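Local structure of CheC-like superfamily protein (3H2D) at residues 18-24 / 69-74; 7-11 / 149-153; 57-61 / 126-130; 45-49 / 94-98. The protein probably acts as a CheX-family chemotaxis phosphatase that removes the phosphoryl group from the response regulator CheY. One frame throughout, in Å; residues are numbered along the deposited sequence. Where two conformers were deposited one is given.

Three of the four contacts meet at the antiparallel sheet, while interaction 1 lies among the helices. Interactions 2 and 4 pack helices 8-21 and 84-107 on one face; their centres are about 10 Å apart, and they join where F10 CZ comes within 3.8 Å of M49 SE. Interaction 3 uses the other face of strand 54-62, which hydrogen-bonds to the strands of interactions 2 and 4 on its two sides (S57 N to C152 O 2.9 Å; I60 N to G45 O 2.8 Å), and extends to the dimer interface. Interaction 1, its centre about 18 Å from that of interaction 4, touches it through M21 SE and M96 SE at 4.0 Å.

Interaction 1. Residues 18-24 / 69-74; sequences ISTMASL and QIMQNM
Residues 18-24 carry the end of helix 8-21, which widens into a pi-type turn over I18-M21; residues 69-74 are regular helix. I18 (m,m) points sideways from its CA, yet its CD1 reaches I70 CD1 at 3.7 Å, I70 being m,t. I18 O accepts L24 N at 3.0 Å and, weakly, A22 N. M21, where the helix ends, brings CB to 4.2 Å from M74 CE. A22, nearest M74 (CA-CA 4.9 Å), is small enough to let its CB lie 3.4 Å from M74 CG and 4.2 Å from I70 CG2. Its carbonyl O, just past the helix, accepts the one hydrogen bond between the segments, from N73 ND2 at 2.7 Å. N73 is m, and its OD1 takes Q69 NE2 at 2.9 Å, which fixes the amide's orientation. S23, the first residue to leave helical phi/psi, has positive phi (40/42), and the extended L24 (-128/115) turns its side chain back, CD1 lying 3.9 Å from I70 CG1 and 3.8 Å from Q69 CG. This is apolar packing where a helix ends. I70 also rests on I93 of helix 84-107, and M71 on V86 and L89 of that same helix, so helix 64-75 lies against both other helices.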
loop_
_atom_site.group_PDB
_atom_site.type_symbol
_atom_site.label_atom_id
_atom_site.label_comp_id
_atom_site.label_asym_id
_atom_site.label_seq_id
_atom_site.Cartn_x
_atom_site.Cartn_y
_atom_site.Cartn_z
ATOM N N ILE B 18 12.789 -9.440 -13.409
ATOM C CA ILE B 18 11.880 -9.903 -14.461
ATOM C C ILE B 18 12.634 -10.405 -15.694
ATOM O O ILE B 18 12.401 -11.524 -16.175
ATOM C CB ILE B 18 10.856 -8.809 -14.808
ATOM C CG1 ILE B 18 10.113 -8.354 -13.558
ATOM C CG2 ILE B 18 9.869 -9.318 -15.852
ATOM C CD1 ILE B 18 9.412 -9.476 -12.766
ATOM N N SER B 19 13.582 -9.623 -16.177
ATOM C CA SER B 19 14.289 -9.988 -17.386
ATOM C C SER B 19 15.238 -11.137 -17.192
ATOM O O SER B 19 15.271 -12.011 -18.053
ATOM C CB SER B 19 14.976 -8.768 -18.029
ATOM O OG SER B 19 13.991 -7.795 -18.407
ATOM N N THR B 20 15.977 -11.204 -16.080
ATOM C CA THR B 20 16.811 -12.385 -15.852
ATOM C C THR B 20 16.089 -13.491 -15.091
ATOM O O THR B 20 15.933 -14.576 -15.625
ATOM C CB THR B 20 18.188 -12.079 -15.183
ATOM O OG1 THR B 20 18.044 -12.074 -13.756
ATOM C CG2 THR B 20 18.742 -10.747 -15.671
HETATM N N MSE B 21 15.636 -13.242 -13.862
HETATM C CA MSE B 21 15.017 -14.315 -13.060
HETATM C C MSE B 21 13.695 -14.850 -13.667
HETATM O O MSE B 21 13.323 -16.016 -13.442
HETATM C CB MSE B 21 14.804 -13.884 -11.588
HETATM C CG MSE B 21 15.977 -14.130 -10.595
HETATM SE SE MSE B 21 15.775 -12.941 -9.044
HETATM C CE MSE B 21 17.650 -12.403 -8.800
ATOM N N ALA B 22 12.973 -14.009 -14.406
ATOM C CA ALA B 22 11.724 -14.421 -15.041
ATOM C C ALA B 22 11.844 -14.578 -16.560
ATOM O O ALA B 22 10.833 -14.838 -17.225
ATOM C CB ALA B 22 10.556 -13.453 -14.669
ATOM N N SER B 23 13.057 -14.406 -17.093
ATOM C CA SER B 23 13.324 -14.441 -18.529
ATOM C C SER B 23 12.243 -13.755 -19.378
ATOM O O SER B 23 11.866 -14.263 -20.433
ATOM C CB SER B 23 13.492 -15.884 -19.000
ATOM O OG SER B 23 14.454 -16.573 -18.224
ATOM N N LEU B 24 11.752 -12.606 -18.928
ATOM C CA LEU B 24 10.654 -11.924 -19.607
ATOM C C LEU B 24 11.083 -10.474 -19.868
ATOM O O LEU B 24 11.291 -9.725 -18.923
ATOM C CB LEU B 24 9.403 -11.986 -18.709
ATOM C CG LEU B 24 8.043 -11.631 -19.322
ATOM C CD1 LEU B 24 6.907 -12.234 -18.528
ATOM C CD2 LEU B 24 7.888 -10.109 -19.423
ATOM N N GLN B 69 2.268 -14.787 -16.248
ATOM C CA GLN B 69 3.401 -15.238 -17.041
ATOM C C GLN B 69 4.715 -15.149 -16.266
ATOM O O GLN B 69 5.593 -15.999 -16.447
ATOM C CB GLN B 69 3.555 -14.446 -18.336
ATOM C CG GLN B 69 4.554 -15.073 -19.341
ATOM C CD GLN B 69 4.178 -16.462 -19.787
ATOM O OE1 GLN B 69 3.067 -16.682 -20.270
ATOM N NE2 GLN B 69 5.099 -17.421 -19.639
ATOM N N ILE B 70 4.883 -14.085 -15.467
ATOM C CA ILE B 70 6.024 -13.930 -14.572
ATOM C C ILE B 70 6.060 -15.129 -13.595
ATOM O O ILE B 70 7.125 -15.764 -13.404
ATOM C CB ILE B 70 5.980 -12.541 -13.808
ATOM C CG1 ILE B 70 6.223 -11.376 -14.773
ATOM C CG2 ILE B 70 6.982 -12.469 -12.623
ATOM C CD1 ILE B 70 5.965 -10.029 -14.128
HETATM N N MSE B 71 4.912 -15.465 -12.992
HETATM C CA MSE B 71 4.867 -16.624 -12.121
HETATM C C MSE B 71 5.176 -17.918 -12.846
HETATM O O MSE B 71 5.873 -18.755 -12.283
HETATM C CB MSE B 71 3.545 -16.803 -11.406
HETATM C CG MSE B 71 3.748 -17.788 -10.171
HETATM SE SE MSE B 71 2.154 -17.762 -9.255
HETATM C CE MSE B 71 2.160 -19.485 -8.363
ATOM N N GLN B 72 4.657 -18.104 -14.060
ATOM C CA GLN B 72 4.991 -19.287 -14.833
ATOM C C GLN B 72 6.524 -19.404 -14.977
ATOM O O GLN B 72 7.075 -20.477 -14.804
ATOM C CB GLN B 72 4.357 -19.266 -16.215
ATOM C CG GLN B 72 4.672 -20.524 -17.070
ATOM C CD GLN B 72 4.068 -21.797 -16.476
ATOM O OE1 GLN B 72 2.920 -21.802 -16.010
ATOM N NE2 GLN B 72 4.856 -22.852 -16.428
ATOM N N ASN B 73 7.165 -18.301 -15.371
ATOM C CA ASN B 73 8.579 -18.331 -15.708
ATOM C C ASN B 73 9.479 -18.486 -14.476
ATOM O O ASN B 73 10.498 -19.167 -14.521
ATOM C CB ASN B 73 8.963 -17.051 -16.432
ATOM C CG ASN B 73 8.408 -16.980 -17.837
ATOM O OD1 ASN B 73 7.651 -17.848 -18.283
ATOM N ND2 ASN B 73 8.774 -15.932 -18.537
HETATM N N MSE B 74 9.071 -17.861 -13.382
HETATM C CA MSE B 74 9.846 -17.881 -12.135
HETATM C C MSE B 74 9.662 -19.169 -11.338
HETATM O O MSE B 74 10.640 -19.711 -10.814
HETATM C CB MSE B 74 9.509 -16.667 -11.279
HETATM C CG MSE B 74 9.944 -15.381 -11.892
HETATM SE SE MSE B 74 9.804 -13.916 -10.679
HETATM C CE MSE B 74 11.216 -14.362 -9.427
#

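Interaction 2. Residues 7-11 / 149-153; sequences INPFL and IEVCF
This is helix-on-sheet packing of an alpha+beta fold: the first turn of helix 8-21 lies over strand 145-153, joining the two ends of the chain. Residues 149-153 are extended, with I149, V151 and F153 directed at the helix, while E150 faces the opposite way. The register sets I7 against V151 (CA-CA 6.7 Å) and L11 against I149 (7.6 Å); no hydrogen bond crosses, so the fit is one of shape. I7 (t,t) starts sideways but extends its CD1 to I149 CG2 at 3.9 Å, while its CG1 stays 4.5 Å from V151 CG1. F10 (chi1 m, chi2 -86°) is the main bump of the helix. Its ring lies against V151, whose CG2 sits over one face, 4.1 Å from F10 CE2, and F10 CZ comes 4.2 Å from F153 CZ, at the edge of the F153 ring. M49 of strand 43-51 and A101 and L105 of helix 84-107 also pack on F10, making its pocket part of the hydrophobic core between helices and sheet. In return, I149 (m,t) is the strand's bump, its CD1 fitting under the helical backbone, 4.4 Å from F10 CB, 4.0 Å from L11 N and 3.8 Å from F10 O.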
loop_
_atom_site.group_PDB
_atom_site.type_symbol
_atom_site.label_atom_id
_atom_site.label_comp_id
_atom_site.label_asym_id
_atom_site.label_seq_id
_atom_site.Cartn_x
_atom_site.Cartn_y
_atom_site.Cartn_z
ATOM N N ILE B 7 14.105 7.219 -9.873
ATOM C CA ILE B 7 13.405 5.988 -10.180
ATOM C C ILE B 7 14.351 4.932 -10.762
ATOM O O ILE B 7 14.028 3.760 -10.734
ATOM C CB ILE B 7 12.161 6.246 -11.094
ATOM C CG1 ILE B 7 11.155 5.073 -10.983
ATOM C CG2 ILE B 7 12.562 6.545 -12.537
ATOM C CD1 ILE B 7 9.775 5.417 -11.412
ATOM N N ASN B 8 15.500 5.354 -11.297
ATOM C CA ASN B 8 16.394 4.457 -12.016
ATOM C C ASN B 8 16.834 3.205 -11.231
ATOM O O ASN B 8 16.788 2.119 -11.777
ATOM C CB ASN B 8 17.603 5.206 -12.600
ATOM C CG ASN B 8 17.206 6.176 -13.706
ATOM O OD1 ASN B 8 16.092 6.099 -14.194
ATOM N ND2 ASN B 8 18.103 7.062 -14.104
ATOM N N PRO B 9 17.245 3.336 -9.956
ATOM C CA PRO B 9 17.571 2.131 -9.136
ATOM C C PRO B 9 16.440 1.106 -9.014
ATOM O O PRO B 9 16.682 -0.130 -8.952
ATOM C CB PRO B 9 17.917 2.725 -7.771
ATOM C CG PRO B 9 18.215 4.125 -8.032
ATOM C CD PRO B 9 17.500 4.581 -9.223
ATOM N N PHE B 10 15.208 1.612 -8.968
ATOM C CA PHE B 10 14.034 0.768 -8.905
ATOM C C PHE B 10 13.772 0.109 -10.260
ATOM O O PHE B 10 13.528 -1.113 -10.337
ATOM C CB PHE B 10 12.816 1.599 -8.448
ATOM C CG PHE B 10 12.979 2.216 -7.089
ATOM C CD1 PHE B 10 12.652 1.499 -5.953
ATOM C CD2 PHE B 10 13.509 3.507 -6.938
ATOM C CE1 PHE B 10 12.806 2.077 -4.661
ATOM C CE2 PHE B 10 13.687 4.071 -5.680
ATOM C CZ PHE B 10 13.333 3.346 -4.528
ATOM N N LEU B 11 13.854 0.903 -11.319
ATOM C CA LEU B 11 13.805 0.409 -12.718
ATOM C C LEU B 11 14.805 -0.729 -12.946
ATOM O O LEU B 11 14.457 -1.792 -13.461
ATOM C CB LEU B 11 14.114 1.571 -13.646
ATOM C CG LEU B 11 14.433 1.378 -15.134
ATOM C CD1 LEU B 11 13.430 0.484 -15.765
ATOM C CD2 LEU B 11 14.442 2.760 -15.824
ATOM N N ILE B 149 5.857 1.151 -12.365
ATOM C CA ILE B 149 6.466 1.488 -11.100
ATOM C C ILE B 149 6.144 2.940 -10.832
ATOM O O ILE B 149 6.212 3.763 -11.725
ATOM C CB ILE B 149 8.020 1.358 -11.081
ATOM C CG1 ILE B 149 8.467 -0.071 -11.067
ATOM C CG2 ILE B 149 8.593 2.039 -9.834
ATOM C CD1 ILE B 149 10.006 -0.220 -11.361
ATOM N N GLU B 150 5.737 3.231 -9.607
ATOM C CA GLU B 150 5.628 4.583 -9.129
ATOM C C GLU B 150 6.399 4.751 -7.809
ATOM O O GLU B 150 6.249 3.938 -6.888
ATOM C CB GLU B 150 4.161 4.990 -8.970
ATOM C CG GLU B 150 3.977 6.456 -8.575
ATOM C CD GLU B 150 2.538 6.987 -8.586
ATOM O OE1 GLU B 150 1.601 6.267 -9.022
ATOM O OE2 GLU B 150 2.364 8.158 -8.142
ATOM N N VAL B 151 7.211 5.807 -7.723
ATOM C CA VAL B 151 7.858 6.169 -6.459
ATOM C C VAL B 151 7.515 7.613 -6.070
ATOM O O VAL B 151 7.263 8.468 -6.926
ATOM C CB VAL B 151 9.404 5.936 -6.509
ATOM C CG1 VAL B 151 10.128 7.120 -7.141
ATOM C CG2 VAL B 151 9.944 5.705 -5.117
ATOM N N CYS B 152 7.496 7.888 -4.775
ATOM C CA CYS B 152 7.252 9.254 -4.277
ATOM C C CYS B 152 8.062 9.425 -3.026
ATOM O O CYS B 152 8.089 8.523 -2.212
ATOM C CB CYS B 152 5.791 9.442 -3.958
ATOM S SG CYS B 152 5.343 11.156 -3.615
ATOM N N PHE B 153 8.755 10.553 -2.883
ATOM C CA PHE B 153 9.523 10.829 -1.650
ATOM C C PHE B 153 9.247 12.241 -1.211
ATOM O O PHE B 153 9.126 13.123 -2.065
ATOM C CB PHE B 153 11.011 10.713 -1.897
ATOM C CG PHE B 153 11.505 9.310 -2.003
ATOM C CD1 PHE B 153 11.623 8.510 -0.865
ATOM C CD2 PHE B 153 11.884 8.787 -3.234
ATOM C CE1 PHE B 153 12.084 7.205 -0.961
ATOM C CE2 PHE B 153 12.355 7.485 -3.336
ATOM C CZ PHE B 153 12.451 6.696 -2.191
#

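Interaction 3. Residues 57-61 / 126-130; sequences SLSIT and TISHK
Two beta layers meet here face to face: strand 54-62 lies inside the sheet, and strand 125-129 runs beneath it, nearly antiparallel (166°), with the short axes 8.6 Å apart. The register places S57 opposite H129 (CA-CA 7.1 Å) and S59 opposite I127 (7.6 Å). Residues 57-61 and 126-129 are extended, so S57, S59 and T61 look across at I127 and H129, whereas L58 and I60 point away, to T98 and V97 of helix 84-107. S57 and S59 are both p, their OG atoms directed to the same imidazole. H129 (chi1 m, chi2 -120°) lies in the gap with both ring nitrogens engaged at the ring edge. I127 adopts m,m, leaving its CG2 4.1 Å from S59 OG and its CG1 3.9 Å from T61 OG1; that hydroxyl is hydrogen-bonded to S44 OG. Residues 126-129 pair antiparallel with a strand of the second subunit, a continuity consistent with a CheX-type dimer. K130, turned out of the strand, makes a salt bridge to D88 of the second subunit. The histidine thus ties the dimer-forming strand to the inner one, through hydrogen bonds of 2.6 Å between H129 ND1 and S57 OG and 2.9 Å between H129 NE2 and S59 OG.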
loop_
_atom_site.group_PDB
_atom_site.type_symbol
_atom_site.label_atom_id
_atom_site.label_comp_id
_atom_site.label_asym_id
_atom_site.label_seq_id
_atom_site.Cartn_x
_atom_site.Cartn_y
_atom_site.Cartn_z
ATOM N N SER B 57 7.288 6.193 -0.744
ATOM C CA SER B 57 6.446 5.071 -1.111
ATOM C C SER B 57 6.815 4.568 -2.489
ATOM O O SER B 57 7.217 5.346 -3.351
ATOM C CB SER B 57 4.960 5.524 -1.105
ATOM O OG SER B 57 4.766 6.752 -1.850
ATOM N N LEU B 58 6.700 3.250 -2.667
ATOM C CA LEU B 58 6.871 2.559 -3.944
ATOM C C LEU B 58 5.669 1.656 -4.205
ATOM O O LEU B 58 5.202 0.987 -3.303
ATOM C CB LEU B 58 8.097 1.666 -3.877
ATOM C CG LEU B 58 8.309 0.634 -4.982
ATOM C CD1 LEU B 58 8.556 1.346 -6.323
ATOM C CD2 LEU B 58 9.475 -0.253 -4.605
ATOM N N SER B 59 5.167 1.687 -5.438
ATOM C CA SER B 59 4.155 0.724 -5.931
ATOM C C SER B 59 4.627 0.105 -7.244
ATOM O O SER B 59 5.193 0.781 -8.094
ATOM C CB SER B 59 2.746 1.326 -6.089
ATOM O OG SER B 59 2.695 2.361 -7.041
ATOM N N ILE B 60 4.407 -1.199 -7.380
ATOM C CA ILE B 60 4.686 -1.921 -8.611
ATOM C C ILE B 60 3.365 -2.598 -8.980
ATOM O O ILE B 60 2.905 -3.454 -8.274
ATOM C CB ILE B 60 5.773 -2.997 -8.425
ATOM C CG1 ILE B 60 7.042 -2.429 -7.783
ATOM C CG2 ILE B 60 6.155 -3.679 -9.747
ATOM C CD1 ILE B 60 8.010 -3.583 -7.298
ATOM N N THR B 61 2.828 -2.253 -10.133
ATOM C CA THR B 61 1.490 -2.677 -10.533
ATOM C C THR B 61 1.595 -3.507 -11.794
ATOM O O THR B 61 2.370 -3.131 -12.672
ATOM C CB THR B 61 0.617 -1.430 -10.768
ATOM O OG1 THR B 61 0.490 -0.704 -9.520
ATOM C CG2 THR B 61 -0.798 -1.802 -11.317
ATOM N N THR B 126 -6.281 1.323 -9.187
ATOM C CA THR B 126 -5.233 2.319 -9.380
ATOM C C THR B 126 -4.667 2.685 -8.009
ATOM O O THR B 126 -5.302 2.452 -6.979
ATOM C CB THR B 126 -5.765 3.585 -10.070
ATOM O OG1 THR B 126 -6.789 4.168 -9.265
ATOM C CG2 THR B 126 -6.343 3.291 -11.445
ATOM N N ILE B 127 -3.455 3.214 -8.003
ATOM C CA ILE B 127 -2.765 3.622 -6.780
ATOM C C ILE B 127 -2.458 5.117 -6.876
ATOM O O ILE B 127 -1.990 5.605 -7.915
ATOM C CB ILE B 127 -1.423 2.837 -6.556
ATOM C CG1 ILE B 127 -1.569 1.296 -6.831
ATOM C CG2 ILE B 127 -0.853 3.119 -5.136
ATOM C CD1 ILE B 127 -2.425 0.533 -5.862
ATOM N N SER B 128 -2.719 5.847 -5.798
ATOM C CA SER B 128 -2.402 7.240 -5.686
ATOM C C SER B 128 -1.482 7.418 -4.470
ATOM O O SER B 128 -1.859 7.045 -3.342
ATOM C CB SER B 128 -3.679 8.026 -5.504
ATOM O OG SER B 128 -3.390 9.375 -5.180
ATOM N N HIS B 129 -0.295 7.969 -4.717
ATOM C CA HIS B 129 0.702 8.276 -3.658
ATOM C C HIS B 129 0.436 9.653 -3.123
ATOM O O HIS B 129 0.338 10.603 -3.914
ATOM C CB HIS B 129 2.108 8.242 -4.239
ATOM C CG HIS B 129 2.540 6.896 -4.700
ATOM N ND1 HIS B 129 3.637 6.255 -4.175
ATOM C CD2 HIS B 129 1.980 6.039 -5.582
ATOM C CE1 HIS B 129 3.771 5.080 -4.765
ATOM N NE2 HIS B 129 2.759 4.909 -5.597
ATOM N N LYS B 130 0.353 9.773 -1.799
ATOM C CA LYS B 130 -0.053 11.004 -1.157
ATOM C C LYS B 130 1.066 11.784 -0.492
ATOM O O LYS B 130 0.803 12.829 0.061
ATOM C CB LYS B 130 -1.236 10.755 -0.191
ATOM C CG LYS B 130 -2.400 10.061 -0.872
ATOM C CD LYS B 130 -3.113 11.021 -1.875
ATOM C CE LYS B 130 -4.370 10.365 -2.436
ATOM N NZ LYS B 130 -5.101 11.148 -3.478
#

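Interaction 4. Residues 45-49 / 94-98; sequences GLIGM and TNMVT
Helix 84-107, the long helix of the CheX fold, packs across strand 43-51 of the sheet with a signed crossing angle of -46° and a closest approach of 9.1 Å between the short axes. The strand is extended throughout, and on this face it offers G45, I47 and M49, while L46 points away. The closest backbone approach pairs G45 with T94 (CA-CA 5.7 Å). T94 (m) points at the strand: its OG1 lies 3.3 Å from G45 CA and is hydrogen-bonded to V90 O one turn earlier. An ideal CB on G45 would fall 1.9 Å from that OG1, so glycine permits the close approach. T94 CG2 meets I47 CG2 at 3.9 Å. N95 starts away from the strand, but its OD1 returns to 3.9 Å from I47 CD1; it falls at the asparagine of an E-x-x-N pattern, as in CheC/CheX phosphatases, and is probably functional. One turn on from T94, T98 (m) also points at the strand, with CG2 4.2 Å from M49 CG, and L58 of strand 54-62 packs on it. I47 (t,t) fits between the two threonines. T98 OG1 donates to T94 O at 2.7 Å, keeping its hydroxyl satisfied where it rests 3.4 Å from I47 CG2.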
loop_
_atom_site.group_PDB
_atom_site.type_symbol
_atom_site.label_atom_id
_atom_site.label_comp_id
_atom_site.label_asym_id
_atom_site.label_seq_id
_atom_site.Cartn_x
_atom_site.Cartn_y
_atom_site.Cartn_z
ATOM N N GLY B 45 2.201 -4.544 -5.744
ATOM C CA GLY B 45 3.018 -4.596 -4.529
ATOM C C GLY B 45 3.341 -3.161 -4.093
ATOM O O GLY B 45 3.825 -2.372 -4.892
ATOM N N LEU B 46 3.045 -2.847 -2.829
ATOM C CA LEU B 46 3.220 -1.529 -2.237
ATOM C C LEU B 46 4.107 -1.636 -0.990
ATOM O O LEU B 46 3.974 -2.585 -0.212
ATOM C CB LEU B 46 1.881 -0.931 -1.809
ATOM C CG LEU B 46 0.988 -0.315 -2.888
ATOM C CD1 LEU B 46 0.555 -1.359 -3.853
ATOM C CD2 LEU B 46 -0.240 0.341 -2.179
ATOM N N ILE B 47 4.993 -0.666 -0.796
ATOM C CA ILE B 47 5.889 -0.660 0.343
ATOM C C ILE B 47 6.302 0.752 0.683
ATOM O O ILE B 47 6.517 1.588 -0.190
ATOM C CB ILE B 47 7.133 -1.567 0.086
ATOM C CG1 ILE B 47 7.887 -1.920 1.385
ATOM C CG2 ILE B 47 8.053 -0.997 -1.077
ATOM C CD1 ILE B 47 8.747 -3.183 1.269
ATOM N N GLY B 48 6.415 1.005 1.971
ATOM C CA GLY B 48 6.946 2.280 2.467
ATOM C C GLY B 48 8.435 2.227 2.704
ATOM O O GLY B 48 9.009 1.148 2.927
HETATM N N MSE B 49 9.050 3.419 2.684
HETATM C CA MSE B 49 10.478 3.611 2.922
HETATM C C MSE B 49 10.682 4.774 3.866
HETATM O O MSE B 49 9.998 5.772 3.760
HETATM C CB MSE B 49 11.196 3.909 1.623
HETATM C CG MSE B 49 11.218 2.720 0.684
HETATM SE SE MSE B 49 11.795 3.228 -1.109
HETATM C CE MSE B 49 10.146 4.132 -1.682
ATOM N N THR B 94 8.423 -7.374 -4.822
ATOM C CA THR B 94 8.474 -6.040 -4.214
ATOM C C THR B 94 9.684 -5.880 -3.277
ATOM O O THR B 94 10.403 -4.831 -3.311
ATOM C CB THR B 94 7.169 -5.737 -3.449
ATOM O OG1 THR B 94 6.075 -5.813 -4.352
ATOM C CG2 THR B 94 7.199 -4.354 -2.842
ATOM N N ASN B 95 9.914 -6.895 -2.437
ATOM C CA ASN B 95 11.063 -6.853 -1.542
ATOM C C ASN B 95 12.385 -6.809 -2.318
ATOM O O ASN B 95 13.306 -6.087 -1.921
ATOM C CB ASN B 95 11.119 -8.070 -0.629
ATOM C CG ASN B 95 10.367 -7.896 0.634
ATOM O OD1 ASN B 95 10.229 -6.787 1.158
ATOM N ND2 ASN B 95 9.855 -9.047 1.168
HETATM N N MSE B 96 12.499 -7.577 -3.406
HETATM C CA MSE B 96 13.760 -7.587 -4.161
HETATM C C MSE B 96 14.000 -6.300 -4.955
HETATM O O MSE B 96 15.137 -5.856 -5.045
HETATM C CB MSE B 96 13.849 -8.811 -5.101
HETATM C CG MSE B 96 13.846 -10.089 -4.372
HETATM SE SE MSE B 96 14.158 -11.550 -5.669
HETATM C CE MSE B 96 12.378 -11.678 -6.360
ATOM N N VAL B 97 12.946 -5.706 -5.526
ATOM C CA VAL B 97 13.060 -4.412 -6.217
ATOM C C VAL B 97 13.521 -3.299 -5.248
ATOM O O VAL B 97 14.469 -2.527 -5.516
ATOM C CB VAL B 97 11.725 -4.046 -6.910
ATOM C CG1 VAL B 97 11.745 -2.569 -7.462
ATOM C CG2 VAL B 97 11.460 -5.065 -8.023
ATOM N N THR B 98 12.846 -3.247 -4.103
ATOM C CA THR B 98 13.101 -2.231 -3.080
ATOM C C THR B 98 14.437 -2.448 -2.446
ATOM O O THR B 98 15.179 -1.499 -2.221
ATOM C CB THR B 98 12.032 -2.281 -1.987
ATOM O OG1 THR B 98 10.747 -2.277 -2.620
ATOM C CG2 THR B 98 12.133 -1.009 -1.035
#